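Local coordinates for autoinducer 2-binding protein LsrB (Clostridium saccharobutylicum DSM 13864, PDB 6DSP) that binds the quorum-sensing signal autoinducer-2 in a cleft between two lobes, as a receptor of the bacterial solute-binding protein 2 family, at residues F26-L30 with Q67-I71. Sequence-based numbering, arbitrary orientation.
With PAV ((2R,4S)-2-methyl-2,3,3,4-tetrahydroxytetrahydrofuran), chain C.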
# COMPACT_ATOMS: atom_id res chain seq x y z
N PHE A 26 12.10 11.08 -2.69
CA PHE A 26 11.14 10.09 -2.20
C PHE A 26 9.76 10.58 -2.59
O PHE A 26 9.31 11.63 -2.12
CB PHE A 26 11.30 9.97 -0.68
CG PHE A 26 10.43 8.92 -0.02
CD1 PHE A 26 10.39 7.62 -0.51
CD2 PHE A 26 9.74 9.20 1.14
CE1 PHE A 26 9.66 6.63 0.17
CE2 PHE A 26 9.00 8.21 1.80
CZ PHE A 26 8.94 6.93 1.29
N ILE A 27 9.09 9.82 -3.45
CA ILE A 27 7.85 10.26 -4.08
C ILE A 27 6.70 9.36 -3.61
O ILE A 27 6.72 8.15 -3.86
CB ILE A 27 7.93 10.27 -5.61
CG1 ILE A 27 9.13 11.11 -6.08
CG2 ILE A 27 6.59 10.76 -6.20
CD1 ILE A 27 9.37 11.08 -7.58
N PRO A 28 5.68 9.92 -2.95
CA PRO A 28 4.53 9.15 -2.51
C PRO A 28 3.45 9.15 -3.60
O PRO A 28 3.54 9.88 -4.59
CB PRO A 28 4.03 9.98 -1.33
CG PRO A 28 4.27 11.42 -1.79
CD PRO A 28 5.59 11.34 -2.51
N LYS A 29 2.43 8.31 -3.40
CA LYS A 29 1.28 8.40 -4.31
C LYS A 29 0.60 9.76 -4.20
O LYS A 29 0.08 10.27 -5.21
CB LYS A 29 0.26 7.29 -4.01
CG LYS A 29 0.69 5.93 -4.42
CD LYS A 29 -0.45 4.91 -4.16
CE LYS A 29 -0.08 3.48 -4.48
NZ LYS A 29 -1.19 2.59 -4.04
N LEU A 30 0.57 10.34 -3.01
CA LEU A 30 0.15 11.71 -2.76
C LEU A 30 0.67 12.11 -1.40
O LEU A 30 0.93 11.25 -0.54
CB LEU A 30 -1.39 11.85 -2.80
CG LEU A 30 -2.23 11.27 -1.65
CD1 LEU A 30 -3.69 11.67 -1.82
CD2 LEU A 30 -2.12 9.74 -1.59
N GLN A 67 2.71 12.81 -10.91
CA GLN A 67 3.95 12.11 -10.57
C GLN A 67 5.00 12.28 -11.66
O GLN A 67 6.19 12.45 -11.35
CB GLN A 67 3.71 10.62 -10.27
CG GLN A 67 2.87 10.41 -9.03
CD GLN A 67 2.92 8.96 -8.58
OE1 GLN A 67 2.72 8.04 -9.40
NE2 GLN A 67 3.21 8.73 -7.32
N VAL A 68 4.58 12.28 -12.95
CA VAL A 68 5.52 12.55 -14.03
C VAL A 68 6.17 13.91 -13.81
O VAL A 68 7.39 14.06 -14.00
CB VAL A 68 4.81 12.47 -15.39
CG1 VAL A 68 5.71 13.02 -16.49
CG2 VAL A 68 4.43 11.02 -15.70
N SER A 69 5.37 14.93 -13.45
CA SER A 69 5.94 16.26 -13.26
C SER A 69 6.93 16.25 -12.11
O SER A 69 7.99 16.89 -12.20
CB SER A 69 4.86 17.29 -12.94
OG SER A 69 5.51 18.55 -12.67
N VAL A 70 6.62 15.54 -11.02
CA VAL A 70 7.53 15.47 -9.89
C VAL A 70 8.83 14.78 -10.29
O VAL A 70 9.94 15.24 -9.95
CB VAL A 70 6.87 14.76 -8.69
CG1 VAL A 70 7.87 14.50 -7.58
CG2 VAL A 70 5.67 15.55 -8.16
N ILE A 71 8.72 13.65 -11.01
CA ILE A 71 9.91 12.93 -11.49
C ILE A 71 10.76 13.85 -12.37
O ILE A 71 11.97 13.96 -12.17
CB ILE A 71 9.48 11.67 -12.27
CG1 ILE A 71 8.83 10.66 -11.31
CG2 ILE A 71 10.68 11.07 -13.02
CD1 ILE A 71 7.97 9.65 -12.06
O2 PAV C . -3.19 0.25 1.14
C2 PAV C . -2.21 1.31 1.09
C1 PAV C . -1.65 1.67 2.48
O5 PAV C . -3.04 2.54 0.73
C5 PAV C . -2.19 3.43 0.13
C4 PAV C . -0.86 2.70 -0.12
O4 PAV C . -0.38 2.98 -1.43
C3 PAV C . -1.25 1.24 0.12
O3 PAV C . -0.15 0.50 0.57
O13 PAV C . -1.79 0.68 -1.06
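Ile27 points its side chain at helix 64-76 and sets its CD1 against Val70 and Ile71, 3.7 Å from Val70 CG1 and 3.8 Å from Ile71 CG1. Branched aliphatic residues suit this patch, because the contact is apolar and Ile27 also packs on Ile82 and Leu84 of the neighbouring strand. One turn earlier, Gln67 reaches past the end of the strand, and its NE2 donates a hydrogen bond of 3.0 Å to Pro28 O. The same amide also bonds to Ser85 O, while its OE1 accepts from Val87 N, so a buried glutamine ties together the loops that follow two adjacent strands, 23-27 and 81-84. This is the Rossmann-like α/β layering of a periplasmic binding protein lobe, in which loops at the carboxyl ends of parallel strands contribute to the ligand site. Lys29 turns away from the helix; its extended side chain spans from loop to ligand, where NZ donates to PAV O4 at 2.8 Å and its positive charge pairs with Asp167.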